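PDB 6M6U: protein adenylyltransferase MntA from Shewanella oneidensis MR-1, which catalyses successive transfer of three AMP groups from ATP to a tyrosine of the cognate toxin HepT, with magnesium as cofactor, thereby neutralising the toxin. Local coordinates for residues Leu20-Phe26 / Glu41-Ala47; Cys83-Val87 / Phe103-Ile108; Thr80-Gln84 / Met110-Leu114; Glu6-Ile10 / Lys91-Gly95. The protein carries 2 engineered substitutions. All coordinates share one frame; numbering follows the deposited sequence.

Contact 1: residues Leu20-Phe26 / Glu41-Ala47; sequences LQLIYLF and EIAVLAA. Engineered in segment 41-47: E41 (natural residue Asp).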
loop_
_atom_site.group_PDB
_atom_site.type_symbol
_atom_site.label_atom_id
_atom_site.label_comp_id
_atom_site.label_asym_id
_atom_site.label_seq_id
_atom_site.Cartn_x
_atom_site.Cartn_y
_atom_site.Cartn_z
ATOM N N LEU E 20 -26.657 21.641 5.207
ATOM C CA LEU E 20 -26.225 20.615 6.146
ATOM C C LEU E 20 -27.302 20.376 7.197
ATOM O O LEU E 20 -27.996 21.303 7.619
ATOM C CB LEU E 20 -24.918 21.045 6.804
ATOM C CG LEU E 20 -24.163 20.055 7.680
ATOM C CD1 LEU E 20 -23.777 18.827 6.878
ATOM C CD2 LEU E 20 -22.927 20.747 8.233
ATOM N N GLN E 21 -27.446 19.131 7.614
ATOM C CA GLN E 21 -28.487 18.804 8.583
ATOM C C GLN E 21 -27.962 18.081 9.811
ATOM O O GLN E 21 -28.481 18.298 10.907
ATOM C CB GLN E 21 -29.583 17.952 7.917
ATOM C CG GLN E 21 -30.353 18.681 6.828
ATOM C CD GLN E 21 -31.165 17.744 5.955
ATOM O OE1 GLN E 21 -31.029 16.524 6.037
ATOM N NE2 GLN E 21 -32.011 18.313 5.105
ATOM N N LEU E 22 -26.959 17.217 9.661
ATOM C CA LEU E 22 -26.465 16.423 10.776
ATOM C C LEU E 22 -24.962 16.248 10.644
ATOM O O LEU E 22 -24.461 15.986 9.549
ATOM C CB LEU E 22 -27.151 15.046 10.830
ATOM C CG LEU E 22 -28.651 15.012 11.147
ATOM C CD1 LEU E 22 -29.265 13.675 10.757
ATOM C CD2 LEU E 22 -28.926 15.311 12.619
ATOM N N ILE E 23 -24.247 16.405 11.759
ATOM C CA ILE E 23 -22.830 16.060 11.858
ATOM C C ILE E 23 -22.673 15.037 12.973
ATOM O O ILE E 23 -23.148 15.260 14.094
ATOM C CB ILE E 23 -21.945 17.289 12.145
ATOM C CG1 ILE E 23 -22.047 18.325 11.027
ATOM C CG2 ILE E 23 -20.498 16.865 12.330
ATOM C CD1 ILE E 23 -21.186 19.543 11.264
ATOM N N TYR E 24 -22.009 13.924 12.669
ATOM C CA TYR E 24 -21.674 12.914 13.664
ATOM C C TYR E 24 -20.185 12.644 13.643
ATOM O O TYR E 24 -19.576 12.533 12.572
ATOM C CB TYR E 24 -22.382 11.575 13.429
ATOM C CG TYR E 24 -23.876 11.622 13.546
ATOM C CD1 TYR E 24 -24.495 11.614 14.786
ATOM C CD2 TYR E 24 -24.669 11.656 12.412
ATOM C CE1 TYR E 24 -25.866 11.652 14.890
ATOM C CE2 TYR E 24 -26.033 11.693 12.506
ATOM C CZ TYR E 24 -26.629 11.694 13.746
ATOM O OH TYR E 24 -28.000 11.731 13.832
ATOM N N LEU E 25 -19.616 12.527 14.833
ATOM C CA LEU E 25 -18.332 11.879 15.017
ATOM C C LEU E 25 -18.617 10.428 15.379
ATOM O O LEU E 25 -19.481 10.157 16.219
ATOM C CB LEU E 25 -17.540 12.582 16.121
ATOM C CG LEU E 25 -16.072 12.243 16.347
ATOM C CD1 LEU E 25 -15.209 12.734 15.183
ATOM C CD2 LEU E 25 -15.620 12.854 17.666
ATOM N N PHE E 26 -17.938 9.494 14.716
ATOM C CA PHE E 26 -18.143 8.083 15.024
ATOM C C PHE E 26 -16.795 7.373 14.976
ATOM O O PHE E 26 -15.741 7.997 14.824
ATOM C CB PHE E 26 -19.190 7.450 14.088
ATOM C CG PHE E 26 -18.737 7.283 12.655
ATOM C CD1 PHE E 26 -18.399 6.027 12.165
ATOM C CD2 PHE E 26 -18.686 8.370 11.788
ATOM C CE1 PHE E 26 -17.991 5.857 10.846
ATOM C CE2 PHE E 26 -18.279 8.211 10.466
ATOM C CZ PHE E 26 -17.931 6.949 9.995
ATOM N N GLU E 41 -13.290 9.782 11.887
ATOM C CA GLU E 41 -14.419 9.354 11.074
ATOM C C GLU E 41 -15.602 10.269 11.353
ATOM O O GLU E 41 -16.087 10.342 12.490
ATOM C CB GLU E 41 -14.765 7.891 11.349
ATOM C CG GLU E 41 -13.733 6.915 10.791
ATOM C CD GLU E 41 -13.878 5.504 11.331
ATOM O OE1 GLU E 41 -14.762 4.757 10.858
ATOM O OE2 GLU E 41 -13.100 5.139 12.238
ATOM N N ILE E 42 -16.055 10.971 10.319
ATOM C CA ILE E 42 -17.119 11.958 10.432
ATOM C C ILE E 42 -18.199 11.631 9.411
ATOM O O ILE E 42 -17.901 11.315 8.252
ATOM C CB ILE E 42 -16.582 13.389 10.218
ATOM C CG1 ILE E 42 -15.454 13.681 11.206
ATOM C CG2 ILE E 42 -17.707 14.419 10.358
ATOM C CD1 ILE E 42 -14.561 14.821 10.779
ATOM N N ALA E 43 -19.453 11.706 9.841
ATOM C CA ALA E 43 -20.599 11.467 8.981
ATOM C C ALA E 43 -21.461 12.720 8.940
ATOM O O ALA E 43 -21.640 13.397 9.957
ATOM C CB ALA E 43 -21.426 10.276 9.471
ATOM N N VAL E 44 -21.991 13.024 7.762
ATOM C CA VAL E 44 -22.831 14.196 7.573
ATOM C C VAL E 44 -24.070 13.788 6.794
ATOM O O VAL E 44 -24.042 12.872 5.966
ATOM C CB VAL E 44 -22.092 15.342 6.845
ATOM C CG1 VAL E 44 -21.048 15.962 7.758
ATOM C CG2 VAL E 44 -21.443 14.829 5.569
ATOM N N LEU E 45 -25.170 14.467 7.087
ATOM C CA LEU E 45 -26.374 14.403 6.279
ATOM C C LEU E 45 -26.685 15.816 5.822
ATOM O O LEU E 45 -26.777 16.732 6.646
ATOM C CB LEU E 45 -27.555 13.816 7.057
ATOM C CG LEU E 45 -28.842 13.591 6.251
ATOM C CD1 LEU E 45 -28.642 12.505 5.200
ATOM C CD2 LEU E 45 -30.002 13.242 7.168
ATOM N N ALA E 46 -26.811 15.994 4.516
ATOM C CA ALA E 46 -27.262 17.239 3.923
ATOM C C ALA E 46 -28.545 16.976 3.145
ATOM O O ALA E 46 -28.957 15.826 2.956
ATOM C CB ALA E 46 -26.182 17.840 3.015
ATOM N N ALA E 47 -29.178 18.059 2.684
ATOM C CA ALA E 47 -30.409 17.917 1.910
ATOM C C ALA E 47 -30.176 17.108 0.639
ATOM O O ALA E 47 -31.000 16.260 0.275
ATOM C CB ALA E 47 -30.984 19.293 1.572
#
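The F26 ring lies across the start of the neighbouring strand: CB of E41 stands over one face, 3.6 Å from the ring centroid and 15° off its normal, a CH-pi contact offset toward the rim, while the backbone C of I42 lies in plane at the edge. F26 CE2 touches A43 CB at 3.9 Å. The F26 chi1 of 70° sets CG between backbone N and carbonyl carbon, which brings one ring face to E41 CB and the edge to I42 and A43. E41 is an engineered residue (natural Asp); its carboxylate plane stands 68° from the ring, and OE1 comes within 3.4 Å of F26 CE1.

Residues 20-26 and 41-46 run antiparallel as the central strands of the sheet. Y24 and A43 form a hydrogen-bonded pair, with Y24 N to A43 O at 2.8 Å. A classic beta bulge marks the other end: L45 O accepts from both Q21 N, at 2.7 Å, and L22 N, at 3.1 Å. L22 and L45 then lie side by side, CD1 to CD2 at 3.7 Å. On the opposite face I23 lies beside V44 and L25 crosses I42 obliquely, and L13 of helix 6-16 packs on I23, I42 and V44. The Y24 hydroxyl is hydrogen-bonded to D100.

Position 41 belongs to the GSX(10)DXD motif and to both magnesium sites, beside D71 and E39 (also engineered), the other magnesium-binding positions. The Y24-A43 pairing, two residues along, and the F26 ring against CB probably help to place the backbone and CB of residue 41 in this acidic site.

Contact 2: residues Cys83-Val87 / Phe103-Ile108; sequences CQQVV and FAVKTI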
loop_
_atom_site.group_PDB
_atom_site.type_symbol
_atom_site.label_atom_id
_atom_site.label_comp_id
_atom_site.label_asym_id
_atom_site.label_seq_id
_atom_site.Cartn_x
_atom_site.Cartn_y
_atom_site.Cartn_z
ATOM N N CYS E 83 -24.672 3.324 8.238
ATOM C CA CYS E 83 -25.620 4.214 8.901
ATOM C C CYS E 83 -25.982 3.699 10.289
ATOM O O CYS E 83 -26.134 4.486 11.230
ATOM C CB CYS E 83 -26.874 4.390 8.044
ATOM S SG CYS E 83 -26.633 5.450 6.601
ATOM N N GLN E 84 -26.122 2.379 10.438
ATOM C CA GLN E 84 -26.426 1.816 11.750
ATOM C C GLN E 84 -25.291 2.072 12.738
ATOM O O GLN E 84 -25.537 2.394 13.908
ATOM C CB GLN E 84 -26.705 0.318 11.622
ATOM C CG GLN E 84 -26.841 -0.430 12.945
ATOM C CD GLN E 84 -28.234 -0.328 13.558
ATOM O OE1 GLN E 84 -29.098 0.400 13.067
ATOM N NE2 GLN E 84 -28.459 -1.077 14.631
ATOM N N GLN E 85 -24.040 1.937 12.289
ATOM C CA GLN E 85 -22.912 2.190 13.183
ATOM C C GLN E 85 -22.910 3.638 13.661
ATOM O O GLN E 85 -22.738 3.911 14.856
ATOM C CB GLN E 85 -21.590 1.851 12.493
ATOM C CG GLN E 85 -20.382 2.067 13.409
ATOM C CD GLN E 85 -19.039 1.936 12.699
ATOM O OE1 GLN E 85 -18.953 1.465 11.563
ATOM N NE2 GLN E 85 -17.979 2.356 13.376
ATOM N N VAL E 86 -23.101 4.585 12.734
ATOM C CA VAL E 86 -23.208 5.996 13.107
ATOM C C VAL E 86 -24.321 6.193 14.127
ATOM O O VAL E 86 -24.143 6.873 15.142
ATOM C CB VAL E 86 -23.438 6.865 11.858
ATOM C CG1 VAL E 86 -23.750 8.302 12.257
ATOM C CG2 VAL E 86 -22.219 6.808 10.948
ATOM N N VAL E 87 -25.488 5.589 13.872
ATOM C CA VAL E 87 -26.628 5.728 14.776
ATOM C C VAL E 87 -26.322 5.100 16.131
ATOM O O VAL E 87 -26.768 5.590 17.178
ATOM C CB VAL E 87 -27.887 5.106 14.137
ATOM C CG1 VAL E 87 -28.948 4.840 15.184
ATOM C CG2 VAL E 87 -28.436 6.011 13.048
ATOM N N PHE E 103 -33.531 10.309 11.225
ATOM C CA PHE E 103 -32.486 9.488 10.624
ATOM C C PHE E 103 -32.312 8.171 11.371
ATOM O O PHE E 103 -32.182 7.108 10.749
ATOM C CB PHE E 103 -31.176 10.273 10.597
ATOM C CG PHE E 103 -29.987 9.456 10.199
ATOM C CD1 PHE E 103 -29.873 8.962 8.911
ATOM C CD2 PHE E 103 -28.978 9.191 11.111
ATOM C CE1 PHE E 103 -28.778 8.215 8.534
ATOM C CE2 PHE E 103 -27.870 8.443 10.740
ATOM C CZ PHE E 103 -27.771 7.955 9.451
ATOM N N ALA E 104 -32.321 8.217 12.705
ATOM C CA ALA E 104 -32.123 7.005 13.492
ATOM C C ALA E 104 -33.259 6.008 13.270
ATOM O O ALA E 104 -33.017 4.813 13.051
ATOM C CB ALA E 104 -31.989 7.362 14.972
ATOM N N VAL E 105 -34.507 6.484 13.313
ATOM C CA VAL E 105 -35.659 5.602 13.124
ATOM C C VAL E 105 -35.617 4.954 11.743
ATOM O O VAL E 105 -35.837 3.745 11.596
ATOM C CB VAL E 105 -36.970 6.379 13.344
ATOM C CG1 VAL E 105 -38.109 5.745 12.550
ATOM C CG2 VAL E 105 -37.311 6.407 14.811
ATOM N N LYS E 106 -35.337 5.752 10.708
ATOM C CA LYS E 106 -35.202 5.197 9.364
ATOM C C LYS E 106 -34.061 4.187 9.294
ATOM O O LYS E 106 -34.209 3.114 8.697
ATOM C CB LYS E 106 -34.986 6.324 8.354
ATOM C CG LYS E 106 -34.633 5.845 6.951
ATOM C CD LYS E 106 -34.288 7.008 6.034
ATOM C CE LYS E 106 -33.535 6.533 4.796
ATOM N NZ LYS E 106 -34.309 6.739 3.537
ATOM N N THR E 107 -32.918 4.505 9.914
ATOM C CA THR E 107 -31.753 3.629 9.830
ATOM C C THR E 107 -32.002 2.298 10.531
ATOM O O THR E 107 -31.795 1.227 9.949
ATOM C CB THR E 107 -30.529 4.320 10.439
ATOM O OG1 THR E 107 -30.189 5.485 9.674
ATOM C CG2 THR E 107 -29.350 3.362 10.457
ATOM N N ILE E 108 -32.441 2.345 11.788
ATOM C CA ILE E 108 -32.600 1.122 12.571
ATOM C C ILE E 108 -33.643 0.206 11.940
ATOM O O ILE E 108 -33.492 -1.022 11.939
ATOM C CB ILE E 108 -32.952 1.477 14.025
ATOM C CG1 ILE E 108 -31.843 2.348 14.628
ATOM C CG2 ILE E 108 -33.172 0.211 14.844
ATOM C CD1 ILE E 108 -32.165 2.886 16.001
#
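V87 directs its two methyls to different partners on helix 97-125: with chi1 at 162°, CG1 stands anti to the backbone N and reaches I108, whereas CG2, beside that N, meets F103 and T107. T107, with chi1 at -64°, keeps CG2 anti to its own N and presses that methyl on the helix 80-89 backbone, 3.4 Å from both Q84 N and C83 C. The result is a knob-into-hole fit in which V87 sits among F103, A104, T107 and I108. CG2 of V87 lies 3.4 Å from F103 CE2, and CG1 is 3.9 Å from I108 CD1.

C83 SG approaches the ring of F103 at the edge, 5.1 Å from its centroid, a sulfur-aromatic contact. T107 OG1 stands over one face of that ring and hydrogen-bonds to F103 O at 2.8 Å from above the carbonyl plane; T107 N reaches the same oxygen from the other face. The buried hydroxyl is thus satisfied within its own helix.

F103 and V86 also pack on Y24 of the sheet, and R59 of a HepT chain packs on A104. With the axes of the two segments 9.3 Å apart at 133°, this is an oblique helix-helix crossing with V87 as its knob, joining the C-terminal helix to the nucleotidyltransferase fold.

Contact 3: residues Thr80-Gln84 / Met110-Leu114; sequences TVLCQ and MYQHL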
loop_
_atom_site.group_PDB
_atom_site.type_symbol
_atom_site.label_atom_id
_atom_site.label_comp_id
_atom_site.label_asym_id
_atom_site.label_seq_id
_atom_site.Cartn_x
_atom_site.Cartn_y
_atom_site.Cartn_z
ATOM N N THR E 80 -26.355 0.705 4.661
ATOM C CA THR E 80 -27.219 0.576 5.832
ATOM C C THR E 80 -26.427 0.134 7.056
ATOM O O THR E 80 -26.691 0.594 8.173
ATOM C CB THR E 80 -28.355 -0.401 5.539
ATOM O OG1 THR E 80 -29.096 0.080 4.420
ATOM C CG2 THR E 80 -29.296 -0.488 6.729
ATOM N N VAL E 81 -25.462 -0.769 6.862
ATOM C CA VAL E 81 -24.550 -1.154 7.937
ATOM C C VAL E 81 -23.861 0.075 8.519
ATOM O O VAL E 81 -23.833 0.277 9.741
ATOM C CB VAL E 81 -23.521 -2.174 7.417
ATOM C CG1 VAL E 81 -22.333 -2.269 8.367
ATOM C CG2 VAL E 81 -24.178 -3.532 7.224
ATOM N N LEU E 82 -23.296 0.916 7.648
ATOM C CA LEU E 82 -22.560 2.082 8.129
ATOM C C LEU E 82 -23.486 3.087 8.805
ATOM O O LEU E 82 -23.137 3.651 9.849
ATOM C CB LEU E 82 -21.795 2.740 6.980
ATOM C CG LEU E 82 -20.890 3.915 7.372
ATOM C CD1 LEU E 82 -20.023 3.571 8.579
ATOM C CD2 LEU E 82 -20.012 4.296 6.189
ATOM N N CYS E 83 -24.672 3.324 8.238
ATOM C CA CYS E 83 -25.620 4.214 8.901
ATOM C C CYS E 83 -25.982 3.699 10.289
ATOM O O CYS E 83 -26.134 4.486 11.230
ATOM C CB CYS E 83 -26.874 4.390 8.044
ATOM S SG CYS E 83 -26.633 5.450 6.601
ATOM N N GLN E 84 -26.122 2.379 10.438
ATOM C CA GLN E 84 -26.426 1.816 11.750
ATOM C C GLN E 84 -25.291 2.072 12.738
ATOM O O GLN E 84 -25.537 2.394 13.908
ATOM C CB GLN E 84 -26.705 0.318 11.622
ATOM C CG GLN E 84 -26.841 -0.430 12.945
ATOM C CD GLN E 84 -28.234 -0.328 13.558
ATOM O OE1 GLN E 84 -29.098 0.400 13.067
ATOM N NE2 GLN E 84 -28.459 -1.077 14.631
ATOM N N MET E 110 -34.425 0.048 8.604
ATOM C CA MET E 110 -33.754 -0.545 7.450
ATOM C C MET E 110 -32.735 -1.594 7.876
ATOM O O MET E 110 -32.565 -2.618 7.200
ATOM C CB MET E 110 -33.070 0.539 6.615
ATOM C CG MET E 110 -34.032 1.474 5.907
ATOM S SD MET E 110 -33.204 2.688 4.870
ATOM C CE MET E 110 -32.595 1.660 3.532
ATOM N N TYR E 111 -32.040 -1.357 8.991
ATOM C CA TYR E 111 -31.040 -2.322 9.432
ATOM C C TYR E 111 -31.698 -3.598 9.938
ATOM O O TYR E 111 -31.197 -4.703 9.694
ATOM C CB TYR E 111 -30.141 -1.711 10.508
ATOM C CG TYR E 111 -29.014 -2.629 10.917
ATOM C CD1 TYR E 111 -29.133 -3.455 12.027
ATOM C CD2 TYR E 111 -27.840 -2.691 10.172
ATOM C CE1 TYR E 111 -28.110 -4.302 12.401
ATOM C CE2 TYR E 111 -26.805 -3.536 10.538
ATOM C CZ TYR E 111 -26.950 -4.341 11.654
ATOM O OH TYR E 111 -25.937 -5.193 12.024
ATOM N N GLN E 112 -32.828 -3.469 10.634
ATOM C CA GLN E 112 -33.529 -4.654 11.115
ATOM C C GLN E 112 -34.038 -5.500 9.954
ATOM O O GLN E 112 -33.926 -6.730 9.985
ATOM C CB GLN E 112 -34.666 -4.243 12.044
ATOM C CG GLN E 112 -34.163 -3.776 13.404
ATOM C CD GLN E 112 -35.258 -3.221 14.284
ATOM O OE1 GLN E 112 -36.397 -3.057 13.854
ATOM N NE2 GLN E 112 -34.917 -2.930 15.531
ATOM N N HIS E 113 -34.577 -4.860 8.913
ATOM C CA HIS E 113 -35.007 -5.610 7.735
ATOM C C HIS E 113 -33.828 -6.228 7.000
ATOM O O HIS E 113 -33.955 -7.324 6.442
ATOM C CB HIS E 113 -35.798 -4.715 6.781
ATOM C CG HIS E 113 -37.218 -4.495 7.198
ATOM N ND1 HIS E 113 -37.640 -3.340 7.820
ATOM C CD2 HIS E 113 -38.313 -5.283 7.082
ATOM C CE1 HIS E 113 -38.935 -3.426 8.068
ATOM N NE2 HIS E 113 -39.367 -4.595 7.630
ATOM N N LEU E 114 -32.679 -5.548 6.987
ATOM C CA LEU E 114 -31.496 -6.125 6.355
ATOM C C LEU E 114 -31.010 -7.354 7.116
ATOM O O LEU E 114 -30.624 -8.357 6.504
ATOM C CB LEU E 114 -30.383 -5.081 6.257
ATOM C CG LEU E 114 -29.083 -5.671 5.704
ATOM C CD1 LEU E 114 -29.273 -6.134 4.254
ATOM C CD2 LEU E 114 -27.907 -4.700 5.835
#
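Q84 lays its side chain flat over the ring of Y111. CG stands above the centre of one face, 3.7 Å from the centroid and 11° off the normal, as a CH-pi contact, and the amide continues the stack with its plane only 5° from that of the ring. CD is 3.6 Å from Y111 CG, and OE1 lies 3.5 Å from Y111 CB. The bend at chi2 of Q84, 83°, folds the amide over the aromatic face instead of letting the chain run past it. V81 meets the same ring at its edge through CA, while its CG2 reaches L114 CD2 at 4.1 Å.

T80 stands where the two segments come nearest: its CG2 rests against the backbone at Y111, 3.7 Å from N, and lies 3.9 Å from M110 CB. Further out, the hydroxyl of Y111 is hydrogen-bonded to D3 of a HepT chain, and R118 of the same helix packs on both Y111 and V81. I65 of a second HepT chain packs on Q84, and S68 of a third on T80.

No hydrogen bond crosses between the two segments, so the attachment rests on dispersion and on the stacked amide. The amide lying on its face probably limits rotation of the Y111 ring, while the bond to D3 of HepT fixes the hydroxyl end and ties the crossing of the antitoxin's helices directly to the interface with the toxin.

Contact 4: residues Glu6-Ile10 / Lys91-Gly95; sequences ENKII and KQLWG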
loop_
_atom_site.group_PDB
_atom_site.type_symbol
_atom_site.label_atom_id
_atom_site.label_comp_id
_atom_site.label_asym_id
_atom_site.label_seq_id
_atom_site.Cartn_x
_atom_site.Cartn_y
_atom_site.Cartn_z
ATOM N N GLU E 6 -13.822 19.863 18.221
ATOM C CA GLU E 6 -15.105 19.643 17.568
ATOM C C GLU E 6 -15.658 20.923 16.960
ATOM O O GLU E 6 -16.398 20.863 15.970
ATOM C CB GLU E 6 -16.102 19.051 18.565
ATOM C CG GLU E 6 -15.600 17.779 19.228
ATOM C CD GLU E 6 -16.634 17.113 20.116
ATOM O OE1 GLU E 6 -17.645 17.762 20.464
ATOM O OE2 GLU E 6 -16.435 15.929 20.463
ATOM N N ASN E 7 -15.321 22.083 17.530
ATOM C CA ASN E 7 -15.820 23.336 16.975
ATOM C C ASN E 7 -15.210 23.615 15.611
ATOM O O ASN E 7 -15.882 24.170 14.734
ATOM C CB ASN E 7 -15.542 24.492 17.934
ATOM C CG ASN E 7 -16.406 24.433 19.178
ATOM O OD1 ASN E 7 -17.582 24.072 19.116
ATOM N ND2 ASN E 7 -15.826 24.789 20.319
ATOM N N LYS E 8 -13.948 23.231 15.416
ATOM C CA LYS E 8 -13.321 23.389 14.111
ATOM C C LYS E 8 -13.977 22.478 13.081
ATOM O O LYS E 8 -14.195 22.884 11.934
ATOM C CB LYS E 8 -11.823 23.101 14.221
ATOM C CG LYS E 8 -10.980 23.687 13.106
ATOM C CD LYS E 8 -9.519 23.233 13.225
ATOM C CE LYS E 8 -8.902 23.654 14.552
ATOM N NZ LYS E 8 -7.435 23.386 14.595
ATOM N N ILE E 9 -14.299 21.242 13.480
ATOM C CA ILE E 9 -15.008 20.320 12.598
ATOM C C ILE E 9 -16.349 20.909 12.184
ATOM O O ILE E 9 -16.720 20.889 11.003
ATOM C CB ILE E 9 -15.193 18.957 13.290
ATOM C CG1 ILE E 9 -13.859 18.217 13.375
ATOM C CG2 ILE E 9 -16.261 18.127 12.565
ATOM C CD1 ILE E 9 -13.938 16.883 14.079
ATOM N N ILE E 10 -17.096 21.440 13.151
ATOM C CA ILE E 10 -18.433 21.953 12.870
ATOM C C ILE E 10 -18.359 23.135 11.911
ATOM O O ILE E 10 -19.094 23.196 10.916
ATOM C CB ILE E 10 -19.148 22.325 14.183
ATOM C CG1 ILE E 10 -19.416 21.060 15.000
ATOM C CG2 ILE E 10 -20.445 23.088 13.899
ATOM C CD1 ILE E 10 -19.780 21.323 16.445
ATOM N N LYS E 91 -21.583 10.269 17.914
ATOM C CA LYS E 91 -21.816 11.432 18.762
ATOM C C LYS E 91 -22.254 12.581 17.858
ATOM O O LYS E 91 -21.480 13.042 17.013
ATOM C CB LYS E 91 -20.562 11.798 19.556
ATOM C CG LYS E 91 -20.709 13.067 20.383
ATOM C CD LYS E 91 -19.395 13.465 21.056
ATOM C CE LYS E 91 -19.567 14.731 21.888
ATOM N NZ LYS E 91 -18.280 15.180 22.500
ATOM N N GLN E 92 -23.490 13.038 18.035
ATOM C CA GLN E 92 -24.004 14.127 17.219
ATOM C C GLN E 92 -23.314 15.432 17.591
ATOM O O GLN E 92 -23.350 15.855 18.752
ATOM C CB GLN E 92 -25.513 14.258 17.391
ATOM C CG GLN E 92 -26.060 15.503 16.727
ATOM C CD GLN E 92 -27.567 15.545 16.704
ATOM O OE1 GLN E 92 -28.232 14.798 17.426
ATOM N NE2 GLN E 92 -28.122 16.425 15.876
ATOM N N LEU E 93 -22.693 16.080 16.604
ATOM C CA LEU E 93 -22.020 17.353 16.831
ATOM C C LEU E 93 -22.860 18.559 16.432
ATOM O O LEU E 93 -22.591 19.666 16.913
ATOM C CB LEU E 93 -20.691 17.399 16.067
ATOM C CG LEU E 93 -19.637 16.332 16.372
ATOM C CD1 LEU E 93 -18.363 16.621 15.592
ATOM C CD2 LEU E 93 -19.351 16.273 17.867
ATOM N N TRP E 94 -23.866 18.376 15.577
ATOM C CA TRP E 94 -24.656 19.492 15.078
ATOM C C TRP E 94 -25.945 18.948 14.474
ATOM O O TRP E 94 -26.031 17.774 14.109
ATOM C CB TRP E 94 -23.859 20.308 14.049
ATOM C CG TRP E 94 -24.518 21.587 13.642
ATOM C CD1 TRP E 94 -24.423 22.802 14.264
ATOM C CD2 TRP E 94 -25.378 21.780 12.517
ATOM N NE1 TRP E 94 -25.176 23.737 13.595
ATOM C CE2 TRP E 94 -25.771 23.134 12.518
ATOM C CE3 TRP E 94 -25.859 20.938 11.513
ATOM C CZ2 TRP E 94 -26.623 23.663 11.552
ATOM C CZ3 TRP E 94 -26.703 21.464 10.554
ATOM C CH2 TRP E 94 -27.076 22.814 10.580
ATOM N N GLY E 95 -26.941 19.815 14.374
ATOM C CA GLY E 95 -28.228 19.463 13.814
ATOM C C GLY E 95 -29.300 19.338 14.889
ATOM O O GLY E 95 -29.021 19.151 16.076
#
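Helix 6-16 packs on one face of the mixed four-stranded sheet of the nucleotidyltransferase fold, and here its first turns meet 91-94, an outermost strand within the chain. The strand is irregular at this point: L93 and W94 both face I23 of the adjoining strand, forming a classic beta bulge. Helix and strand segments cross with their axes 9.0 Å apart and their directions 60° from each other.

L93 is the apolar centre. Its CB lies 4.0 Å from I10 CG1, and its CD1 is equally far from I9 CG2, so that two residues in successive positions of the helix hold the leucine. I10 has a branch for each of two strand neighbours: CD1 comes to 3.3 Å of the backbone O of L93, whereas CG2 approaches W94 CD1 at 4.0 Å, oblique to the indole. With chi1 of -67°, the CG1 arm of I10 lies beside its own backbone N and the CG2 methyl anti to it, which separates these two contacts.

Beside L93 the contact turns polar. K91, extended throughout from a chi1 of 176°, crosses E6 at about a right angle and carries its ammonium group to the carboxylate. L93 CD2 lies against that carboxylate too, 3.4 Å from E6 OE1, flanking the ion pair with hydrocarbon. No other protein chain of the assembly touches these segments. In the salt bridge, K91 NZ donates to the syn lone pair of E6 OE2 at 2.8 Å, with a weak second bond to OE1 at 3.3 Å.

Contact 1 lies near the centre of the chain. Contact 4, 8 Å away between centres, continues the sheet through neighbouring strands 20-26 and 91-94 and brings in helix 6-16. Contacts 2 and 3 are successive parts of one crossing, helix 80-89 on helix 97-125, with centres 7 Å apart; contact 2 touches the sheet through V86 on Y24 and A43, and contact 3 lies farther out, 23 Å from contact 4 between centres. In sequence, contact 1 closes before contacts 2 and 3 open and is nested in the loop contact 4 closes; contact 4 crosses both helical contacts. Strand 40-46, which carries metal-binding position 41, and its neighbour 20-26 are linked through helix 80-89 to the long helix important for toxin interaction.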